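Local coordinates for pyocin-S2 (Pseudomonas aeruginosa, PDB 5ODW), which kills sensitive bacteria as a nuclease bacteriocin, breaking down chromosomal DNA and stopping lipid synthesis, and is represented here by its N-terminal part without the nuclease domain, at residues 50-53 / 54-58; 131-134 / 135-139; 138-141 / 142-146. All coordinates share one frame; numbering follows the deposited sequence.

Overall arrangement
Contact 1 lies near the start of helix 47-70, and contacts 2 and 3 follow one another along helix 133-148, sharing E138 and S139. The centres of contacts 1 and 2 are about 14 Å apart, those of 1 and 3 about 12 Å, and those of 2 and 3 about 11 Å. Two tyrosines join the helices: Y54 OH lies 2.6 Å from S137 OG, a probable hydrogen bond, and Y141 OH lies 2.7 Å from G50 O, another. Helix 153-204 packs against both helices. Contacts 1 and 3 also reach the other protein chain of the assembly, consistent with a receptor-binding role for this N-terminal part.

Contact 1: residues 50-53 / 54-58; sequences GMQE and YRKLR
G50 to R58 run as one unbroken stretch of helix 47-70, in which R55 N donates to M51 O at 3.0 Å and L57 N to E53 O at 3.1 Å. The Y54 N to G50 O bond belongs to the same i to i+4 series, while K56 N to Q52 O is weak. R55 folds back on the turn before it: its chain bends at chi3 (-91°), and NE donates to M51 O at 3.1 Å. That oxygen lies in the guanidinium plane, yet NE stands above the M51 carbonyl plane, on the face opposite R55 N, so two nitrogens of one residue grip a single acceptor. This is the first helix of an elongated helical domain: M51 meets helix 133-148, Y54 both that helix and helix 153-204, and L57 helix 153-204, and M51 also packs on an aromatic side chain of the other protein chain. On a more polar side, K56 NZ forms a salt bridge with E53 OE2 at 3.4 Å, its hydrogen bond weak, the lysine chain slanting across the glutamate and running alongside Q52. R58 NH1 bonds Y54 OH at 3.1 Å, with the hydroxyl in the guanidinium plane; Y54 OH also hydrogen-bonds S137 OG of helix 133-148.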
ATOM      1  N   GLY C  50      12.567  21.431  -1.150  1.00 27.09           N
ATOM      2  CA  GLY C  50      12.736  21.701  -2.575  1.00 26.98           C
ATOM      3  C   GLY C  50      12.274  23.089  -2.963  1.00 29.62           C
ATOM      4  O   GLY C  50      12.949  23.794  -3.722  1.00 28.42           O
ATOM      5  N   MET C  51      11.123  23.485  -2.405  1.00 26.40           N
ATOM      6  CA  MET C  51      10.506  24.790  -2.608  1.00 26.95           C
ATOM      7  C   MET C  51      11.338  25.886  -1.941  1.00 34.05           C
ATOM      8  O   MET C  51      11.539  26.951  -2.540  1.00 32.86           O
ATOM      9  CB  MET C  51       9.047  24.778  -2.118  1.00 29.09           C
ATOM     10  CG  MET C  51       8.063  24.014  -3.054  1.00 32.60           C
ATOM     11  SD  MET C  51       8.291  24.104  -4.877  1.00 36.94           S
ATOM     12  CE  MET C  51       7.845  25.807  -5.204  1.00 34.68           C
ATOM     13  N   GLN C  52      11.868  25.580  -0.720  1.00 33.55           N
ATOM     14  CA  GLN C  52      12.757  26.393   0.125  1.00 34.19           C
ATOM     15  C   GLN C  52      14.090  26.649  -0.608  1.00 39.07           C
ATOM     16  O   GLN C  52      14.587  27.775  -0.572  1.00 40.67           O
ATOM     17  CB  GLN C  52      13.014  25.647   1.449  1.00 35.27           C
ATOM     18  CG  GLN C  52      13.841  26.392   2.494  1.00 59.59           C
ATOM     19  CD  GLN C  52      14.451  25.434   3.503  1.00 82.75           C
ATOM     20  OE1 GLN C  52      13.744  24.692   4.214  1.00 72.26           O
ATOM     21  NE2 GLN C  52      15.786  25.420   3.585  1.00 79.81           N
ATOM     22  N   GLU C  53      14.669  25.612  -1.259  1.00 34.01           N
ATOM     23  CA  GLU C  53      15.934  25.713  -1.996  1.00 33.36           C
ATOM     24  C   GLU C  53      15.767  26.502  -3.289  1.00 40.74           C
ATOM     25  O   GLU C  53      16.699  27.205  -3.702  1.00 42.41           O
ATOM     26  CB  GLU C  53      16.548  24.328  -2.273  1.00 33.30           C
ATOM     27  CG  GLU C  53      17.118  23.611  -1.055  1.00 36.14           C
ATOM     28  CD  GLU C  53      18.099  24.417  -0.231  1.00 69.64           C
ATOM     29  OE1 GLU C  53      19.187  24.754  -0.758  1.00 74.94           O
ATOM     30  OE2 GLU C  53      17.773  24.732   0.938  1.00 67.53           O
ATOM     31  N   TYR C  54      14.573  26.392  -3.921  1.00 37.62           N
ATOM     32  CA  TYR C  54      14.206  27.093  -5.150  1.00 37.42           C
ATOM     33  C   TYR C  54      14.130  28.579  -4.886  1.00 43.15           C
ATOM     34  O   TYR C  54      14.747  29.353  -5.608  1.00 45.09           O
ATOM     35  CB  TYR C  54      12.863  26.583  -5.697  1.00 38.20           C
ATOM     36  CG  TYR C  54      12.463  27.228  -7.011  1.00 39.77           C
ATOM     37  CD1 TYR C  54      11.798  28.452  -7.034  1.00 41.87           C
ATOM     38  CD2 TYR C  54      12.758  26.620  -8.231  1.00 40.36           C
ATOM     39  CE1 TYR C  54      11.472  29.074  -8.233  1.00 41.47           C
ATOM     40  CE2 TYR C  54      12.407  27.218  -9.437  1.00 41.82           C
ATOM     41  CZ  TYR C  54      11.770  28.449  -9.431  1.00 48.02           C
ATOM     42  OH  TYR C  54      11.415  29.051 -10.607  1.00 48.06           O
ATOM     43  N   ARG C  55      13.360  28.981  -3.871  1.00 39.57           N
ATOM     44  CA  ARG C  55      13.183  30.377  -3.482  1.00 40.27           C
ATOM     45  C   ARG C  55      14.548  31.049  -3.173  1.00 46.81           C
ATOM     46  O   ARG C  55      14.766  32.189  -3.606  1.00 47.54           O
ATOM     47  CB  ARG C  55      12.176  30.488  -2.314  1.00 38.18           C
ATOM     48  CG  ARG C  55      10.724  30.250  -2.742  1.00 37.83           C
ATOM     49  CD  ARG C  55       9.760  30.207  -1.577  1.00 37.74           C
ATOM     50  NE  ARG C  55       9.587  28.838  -1.083  1.00 53.79           N
ATOM     51  CZ  ARG C  55       8.724  28.479  -0.135  1.00 71.65           C
ATOM     52  NH1 ARG C  55       7.923  29.382   0.420  1.00 61.54           N
ATOM     53  NH2 ARG C  55       8.659  27.216   0.268  1.00 58.87           N
ATOM     54  N   LYS C  56      15.494  30.304  -2.515  1.00 43.53           N
ATOM     55  CA  LYS C  56      16.863  30.760  -2.188  1.00 43.17           C
ATOM     56  C   LYS C  56      17.674  31.057  -3.451  1.00 47.34           C
ATOM     57  O   LYS C  56      18.239  32.150  -3.590  1.00 47.39           O
ATOM     58  CB  LYS C  56      17.620  29.738  -1.319  1.00 43.81           C
ATOM     59  CG  LYS C  56      17.221  29.776   0.151  1.00 49.77           C
ATOM     60  CD  LYS C  56      18.225  29.046   1.029  1.00 54.91           C
ATOM     61  CE  LYS C  56      17.544  28.395   2.208  1.00 65.94           C
ATOM     62  NZ  LYS C  56      18.440  27.438   2.914  1.00 75.43           N
ATOM     63  N   LEU C  57      17.716  30.087  -4.381  1.00 42.70           N
ATOM     64  CA  LEU C  57      18.487  30.230  -5.621  1.00 41.54           C
ATOM     65  C   LEU C  57      17.872  31.199  -6.628  1.00 45.21           C
ATOM     66  O   LEU C  57      18.615  31.951  -7.269  1.00 45.44           O
ATOM     67  CB  LEU C  57      18.742  28.868  -6.263  1.00 40.28           C
ATOM     68  CG  LEU C  57      19.867  28.054  -5.646  1.00 44.00           C
ATOM     69  CD1 LEU C  57      19.610  26.586  -5.815  1.00 43.17           C
ATOM     70  CD2 LEU C  57      21.212  28.436  -6.229  1.00 45.99           C
ATOM     71  N   ARG C  58      16.530  31.174  -6.775  1.00 41.13           N
ATOM     72  CA  ARG C  58      15.790  32.039  -7.698  1.00 41.50           C
ATOM     73  C   ARG C  58      16.050  33.503  -7.410  1.00 47.37           C
ATOM     74  O   ARG C  58      16.320  34.225  -8.361  1.00 48.22           O
ATOM     75  CB  ARG C  58      14.280  31.706  -7.738  1.00 40.68           C
ATOM     76  CG  ARG C  58      13.427  32.543  -8.713  1.00 51.02           C
ATOM     77  CD  ARG C  58      13.551  32.160 -10.185  1.00 50.60           C
ATOM     78  NE  ARG C  58      12.986  33.189 -11.061  1.00 48.34           N
ATOM     79  CZ  ARG C  58      11.931  33.029 -11.855  1.00 56.74           C
ATOM     80  NH1 ARG C  58      11.295  31.864 -11.900  1.00 37.25           N
ATOM     81  NH2 ARG C  58      11.508  34.030 -12.614  1.00 45.91           N
TER

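Contact 2: residues 131-134 / 135-139; sequences SDFP and QKSES
F133 and S137 meet one turn apart on the side of helix 133-148 that faces helix 153-204. The contact is a CH-pi one: S137 CB sits over one face of the F133 ring, 4.2 Å from its centroid and 26° off the ring normal. The ring gets there with CG anti to the backbone nitrogen (chi1 167°), which carries its far edge along the helix, so that CE1 and CZ are the ring atoms closest to the serine. F133 also touches E162 and L163 of helix 153-204.

Backbone hydrogen bonds start the helix. K136 N donates to D132 O at 3.1 Å, in the carbonyl plane, and makes a second, weak bond to F133 O. S137 N is also only weakly bonded to F133 O. D132 holds the N-cap position, but its carboxylate makes no capping bond. Beyond this first turn the helix is kinked, E138 N and S139 N having no bond to the turn before; P134 O accepts instead from R58 NH1 of helix 47-70.

The charged pair is looser. K136, bent at chi2 and chi4, curls toward D132, and its NZ reaches OD2 at 3.9 Å, a long salt bridge; the exact position of the carboxylate is doubtful.

S137 OG, buried, bonds to both Y54 OH and H159 ND1. A carboxylate before a helix start would probably be favoured by the helix dipole even without a cap, while P134 O and S137 OG probably tie this turn to the neighbouring helices, P134 O to 47-70 and S137 OG to both 47-70 and 153-204.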
ATOM      1  N   SER C 131       9.984  31.308 -24.058  1.00 52.39           N
ATOM      2  CA  SER C 131      10.233  32.677 -23.630  1.00 51.84           C
ATOM      3  C   SER C 131       9.558  32.951 -22.295  1.00 56.77           C
ATOM      4  O   SER C 131      10.087  33.663 -21.448  1.00 55.05           O
ATOM      5  CB  SER C 131       9.735  33.662 -24.688  1.00 53.97           C
ATOM      6  OG  SER C 131       8.364  33.464 -24.964  1.00 60.10           O
ATOM      7  N   ASP C 132       8.371  32.389 -22.135  1.00 55.33           N
ATOM      8  CA  ASP C 132       7.569  32.540 -20.928  1.00 55.45           C
ATOM      9  C   ASP C 132       8.018  31.636 -19.792  1.00 56.66           C
ATOM     10  O   ASP C 132       7.348  31.538 -18.772  1.00 55.30           O
ATOM     11  CB  ASP C 132       6.106  32.238 -21.258  1.00 59.77           C
ATOM     12  CG  ASP C 132       5.166  32.578 -20.121  1.00 78.66           C
ATOM     13  OD1 ASP C 132       5.575  33.322 -19.205  1.00 81.53           O
ATOM     14  OD2 ASP C 132       4.010  32.107 -20.149  1.00 85.67           O
ATOM     15  N   PHE C 133       9.157  30.979 -19.967  1.00 51.87           N
ATOM     16  CA  PHE C 133       9.661  30.049 -18.966  1.00 49.56           C
ATOM     17  C   PHE C 133       9.931  30.661 -17.592  1.00 52.49           C
ATOM     18  O   PHE C 133       9.632  30.039 -16.578  1.00 51.71           O
ATOM     19  CB  PHE C 133      10.924  29.360 -19.478  1.00 50.46           C
ATOM     20  CG  PHE C 133      11.682  28.629 -18.413  1.00 50.19           C
ATOM     21  CD1 PHE C 133      11.137  27.520 -17.800  1.00 52.36           C
ATOM     22  CD2 PHE C 133      12.936  29.050 -18.027  1.00 50.75           C
ATOM     23  CE1 PHE C 133      11.830  26.845 -16.820  1.00 51.68           C
ATOM     24  CE2 PHE C 133      13.635  28.380 -17.048  1.00 51.71           C
ATOM     25  CZ  PHE C 133      13.081  27.276 -16.444  1.00 49.28           C
ATOM     26  N   PRO C 134      10.481  31.881 -17.547  1.00 47.54           N
ATOM     27  CA  PRO C 134      10.755  32.479 -16.238  1.00 46.23           C
ATOM     28  C   PRO C 134       9.466  32.638 -15.451  1.00 50.92           C
ATOM     29  O   PRO C 134       9.435  32.401 -14.250  1.00 51.27           O
ATOM     30  CB  PRO C 134      11.324  33.846 -16.601  1.00 48.20           C
ATOM     31  CG  PRO C 134      11.941  33.642 -17.937  1.00 52.07           C
ATOM     32  CD  PRO C 134      11.047  32.674 -18.648  1.00 48.70           C
ATOM     33  N   GLN C 135       8.410  33.040 -16.138  1.00 48.13           N
ATOM     34  CA  GLN C 135       7.082  33.194 -15.532  1.00 48.28           C
ATOM     35  C   GLN C 135       6.534  31.872 -15.025  1.00 49.62           C
ATOM     36  O   GLN C 135       5.921  31.827 -13.960  1.00 49.11           O
ATOM     37  CB  GLN C 135       6.090  33.824 -16.537  1.00 51.83           C
ATOM     38  CG  GLN C 135       6.426  35.256 -16.958  1.00 72.38           C
ATOM     39  CD  GLN C 135       7.282  35.329 -18.203  1.00 97.97           C
ATOM     40  OE1 GLN C 135       6.789  35.286 -19.337  1.00 93.17           O
ATOM     41  NE2 GLN C 135       8.580  35.511 -18.019  1.00 93.70           N
ATOM     42  N   LYS C 136       6.784  30.793 -15.789  1.00 45.58           N
ATOM     43  CA  LYS C 136       6.267  29.440 -15.583  1.00 44.31           C
ATOM     44  C   LYS C 136       7.156  28.501 -14.748  1.00 45.44           C
ATOM     45  O   LYS C 136       6.644  27.492 -14.266  1.00 44.79           O
ATOM     46  CB  LYS C 136       5.928  28.792 -16.941  1.00 47.81           C
ATOM     47  CG  LYS C 136       4.815  29.535 -17.714  1.00 65.13           C
ATOM     48  CD  LYS C 136       3.391  29.058 -17.384  1.00 70.72           C
ATOM     49  CE  LYS C 136       2.338  30.013 -17.887  1.00 79.44           C
ATOM     50  NZ  LYS C 136       2.078  31.119 -16.922  1.00 86.07           N
ATOM     51  N   SER C 137       8.435  28.858 -14.508  1.00 40.25           N
ATOM     52  CA  SER C 137       9.407  28.037 -13.759  1.00 37.87           C
ATOM     53  C   SER C 137       8.972  27.569 -12.364  1.00 40.29           C
ATOM     54  O   SER C 137       9.129  26.384 -12.093  1.00 39.65           O
ATOM     55  CB  SER C 137      10.763  28.731 -13.656  1.00 38.80           C
ATOM     56  OG  SER C 137      11.724  27.938 -12.975  1.00 35.45           O
ATOM     57  N   GLU C 138       8.505  28.449 -11.481  1.00 36.82           N
ATOM     58  CA  GLU C 138       8.108  28.008 -10.136  1.00 36.22           C
ATOM     59  C   GLU C 138       6.920  27.045 -10.110  1.00 40.95           C
ATOM     60  O   GLU C 138       6.924  26.067  -9.372  1.00 39.04           O
ATOM     61  CB  GLU C 138       7.883  29.190  -9.187  1.00 38.12           C
ATOM     62  CG  GLU C 138       7.657  28.762  -7.744  1.00 46.44           C
ATOM     63  CD  GLU C 138       8.006  29.837  -6.736  1.00 57.20           C
ATOM     64  OE1 GLU C 138       7.730  29.644  -5.536  1.00 40.85           O
ATOM     65  OE2 GLU C 138       8.562  30.874  -7.137  1.00 52.76           O
ATOM     66  N   SER C 139       5.903  27.334 -10.911  1.00 39.83           N
ATOM     67  CA  SER C 139       4.735  26.460 -11.031  1.00 40.33           C
ATOM     68  C   SER C 139       5.059  25.079 -11.611  1.00 43.25           C
ATOM     69  O   SER C 139       4.559  24.067 -11.138  1.00 43.95           O
ATOM     70  CB  SER C 139       3.680  27.136 -11.899  1.00 47.68           C
ATOM     71  OG  SER C 139       3.684  28.535 -11.688  1.00 62.68           O
TER

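Contact 3: residues 138-141 / 142-146; sequences ESMY and QSQLL
Y141 and L145 pack one turn apart on the buried side of helix 133-148. L145 CG lies 4.3 Å above one face of the tyrosine ring, offset toward its rim, and L145 CD1 approaches CE2 of Y141 at 3.8 Å. On the neighbouring side of the helix M140, extended beyond CG, runs past Q144 at a slant, and its CE methyl comes to 3.8 Å from Q144 NE2.

S143 uses both its OG and its N on one acceptor. OG donates to S139 O at 2.7 Å, and N to the same oxygen at 3.2 Å from the opposite face of the carbonyl plane. The hydroxyl can do this because OG stands beside the backbone nitrogen (chi1 -56°), turned toward the N-terminal side of the helix. Q142 N to E138 O, Q144 N to M140 O and L145 N to Y141 O complete regular alpha-helical bonding beyond the kink at 138 and 139.

Further out, neighbouring helices position these groups. The Y141 ring meets Y54 of helix 47-70 with planes about 35° apart, and H159 of helix 153-204 edge-to-face; Y141 OH hydrogen-bonds G50 O of helix 47-70. Q144 OE1 is bonded to H159 NE2 and its NE2 to Y128 OH, which probably fixes the turn of the amide. Q142, S143 and L146 pack on side chains of the other protein chain, as does M140, which also touches L127, Y128 and H159 of its own chain.

One helix therefore serves two surfaces: a tyrosine and a glutamine whose polar ends are satisfied by neighbouring parts of the fold, and an outer side where a serine hydroxyl bonds the carbonyl oxygen of S139, one turn back, at the boundary with the partner protein.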
ATOM      1  N   GLU C 138       8.505  28.449 -11.481  1.00 36.82           N
ATOM      2  CA  GLU C 138       8.108  28.008 -10.136  1.00 36.22           C
ATOM      3  C   GLU C 138       6.920  27.045 -10.110  1.00 40.95           C
ATOM      4  O   GLU C 138       6.924  26.067  -9.372  1.00 39.04           O
ATOM      5  CB  GLU C 138       7.883  29.190  -9.187  1.00 38.12           C
ATOM      6  CG  GLU C 138       7.657  28.762  -7.744  1.00 46.44           C
ATOM      7  CD  GLU C 138       8.006  29.837  -6.736  1.00 57.20           C
ATOM      8  OE1 GLU C 138       7.730  29.644  -5.536  1.00 40.85           O
ATOM      9  OE2 GLU C 138       8.562  30.874  -7.137  1.00 52.76           O
ATOM     10  N   SER C 139       5.903  27.334 -10.911  1.00 39.83           N
ATOM     11  CA  SER C 139       4.735  26.460 -11.031  1.00 40.33           C
ATOM     12  C   SER C 139       5.059  25.079 -11.611  1.00 43.25           C
ATOM     13  O   SER C 139       4.559  24.067 -11.138  1.00 43.95           O
ATOM     14  CB  SER C 139       3.680  27.136 -11.899  1.00 47.68           C
ATOM     15  OG  SER C 139       3.684  28.535 -11.688  1.00 62.68           O
ATOM     16  N   MET C 140       5.890  25.068 -12.649  1.00 38.22           N
ATOM     17  CA  MET C 140       6.368  23.860 -13.345  1.00 36.97           C
ATOM     18  C   MET C 140       7.201  22.957 -12.419  1.00 39.91           C
ATOM     19  O   MET C 140       6.998  21.741 -12.409  1.00 39.31           O
ATOM     20  CB  MET C 140       7.207  24.281 -14.565  1.00 39.81           C
ATOM     21  CG  MET C 140       7.634  23.139 -15.452  1.00 43.48           C
ATOM     22  SD  MET C 140       8.922  23.632 -16.617  1.00 48.29           S
ATOM     23  CE  MET C 140       9.504  22.025 -17.138  1.00 44.72           C
ATOM     24  N   TYR C 141       8.145  23.564 -11.663  1.00 35.85           N
ATOM     25  CA  TYR C 141       9.044  22.912 -10.708  1.00 34.39           C
ATOM     26  C   TYR C 141       8.260  22.175  -9.629  1.00 33.83           C
ATOM     27  O   TYR C 141       8.496  20.988  -9.396  1.00 32.91           O
ATOM     28  CB  TYR C 141      10.004  23.956 -10.100  1.00 36.44           C
ATOM     29  CG  TYR C 141      10.922  23.475  -8.989  1.00 39.03           C
ATOM     30  CD1 TYR C 141      12.102  22.795  -9.278  1.00 41.12           C
ATOM     31  CD2 TYR C 141      10.677  23.816  -7.660  1.00 39.73           C
ATOM     32  CE1 TYR C 141      12.982  22.409  -8.266  1.00 40.74           C
ATOM     33  CE2 TYR C 141      11.551  23.442  -6.643  1.00 40.31           C
ATOM     34  CZ  TYR C 141      12.709  22.747  -6.951  1.00 47.69           C
ATOM     35  OH  TYR C 141      13.580  22.388  -5.949  1.00 48.72           O
ATOM     36  N   GLN C 142       7.313  22.868  -8.998  1.00 28.70           N
ATOM     37  CA  GLN C 142       6.478  22.310  -7.944  1.00 27.56           C
ATOM     38  C   GLN C 142       5.640  21.151  -8.474  1.00 32.82           C
ATOM     39  O   GLN C 142       5.487  20.167  -7.763  1.00 32.96           O
ATOM     40  CB  GLN C 142       5.600  23.395  -7.310  1.00 29.23           C
ATOM     41  CG  GLN C 142       4.946  22.959  -6.006  1.00 31.61           C
ATOM     42  CD  GLN C 142       3.843  23.871  -5.564  1.00 39.99           C
ATOM     43  OE1 GLN C 142       3.879  24.438  -4.469  1.00 37.60           O
ATOM     44  NE2 GLN C 142       2.836  24.032  -6.403  1.00 32.43           N
ATOM     45  N   SER C 143       5.147  21.244  -9.734  1.00 30.13           N
ATOM     46  CA  SER C 143       4.369  20.201 -10.406  1.00 30.18           C
ATOM     47  C   SER C 143       5.234  18.969 -10.627  1.00 37.08           C
ATOM     48  O   SER C 143       4.757  17.853 -10.421  1.00 38.16           O
ATOM     49  CB  SER C 143       3.857  20.697 -11.745  1.00 34.12           C
ATOM     50  OG  SER C 143       3.099  21.878 -11.565  1.00 48.08           O
ATOM     51  N   GLN C 144       6.512  19.172 -11.017  1.00 33.12           N
ATOM     52  CA  GLN C 144       7.494  18.108 -11.227  1.00 31.92           C
ATOM     53  C   GLN C 144       7.826  17.395  -9.923  1.00 35.52           C
ATOM     54  O   GLN C 144       7.897  16.174  -9.932  1.00 35.67           O
ATOM     55  CB  GLN C 144       8.757  18.652 -11.885  1.00 32.71           C
ATOM     56  CG  GLN C 144       8.579  18.870 -13.366  1.00 31.34           C
ATOM     57  CD  GLN C 144       9.737  19.565 -14.000  1.00 45.23           C
ATOM     58  OE1 GLN C 144      10.121  20.659 -13.598  1.00 40.76           O
ATOM     59  NE2 GLN C 144      10.285  18.962 -15.046  1.00 36.84           N
ATOM     60  N   LEU C 145       7.975  18.141  -8.800  1.00 30.27           N
ATOM     61  CA  LEU C 145       8.243  17.558  -7.469  1.00 27.48           C
ATOM     62  C   LEU C 145       7.068  16.693  -6.996  1.00 32.49           C
ATOM     63  O   LEU C 145       7.280  15.570  -6.530  1.00 31.13           O
ATOM     64  CB  LEU C 145       8.570  18.641  -6.408  1.00 25.82           C
ATOM     65  CG  LEU C 145       9.893  19.454  -6.525  1.00 28.26           C
ATOM     66  CD1 LEU C 145      10.159  20.212  -5.266  1.00 27.29           C
ATOM     67  CD2 LEU C 145      11.095  18.573  -6.813  1.00 28.04           C
ATOM     68  N   LEU C 146       5.832  17.221  -7.140  1.00 30.87           N
ATOM     69  CA  LEU C 146       4.565  16.568  -6.765  1.00 30.19           C
ATOM     70  C   LEU C 146       4.274  15.316  -7.616  1.00 36.02           C
ATOM     71  O   LEU C 146       3.909  14.281  -7.063  1.00 35.75           O
ATOM     72  CB  LEU C 146       3.399  17.573  -6.820  1.00 29.97           C
ATOM     73  CG  LEU C 146       3.376  18.664  -5.731  1.00 33.03           C
ATOM     74  CD1 LEU C 146       2.612  19.866  -6.190  1.00 33.36           C
ATOM     75  CD2 LEU C 146       2.748  18.177  -4.473  1.00 35.12           C
TER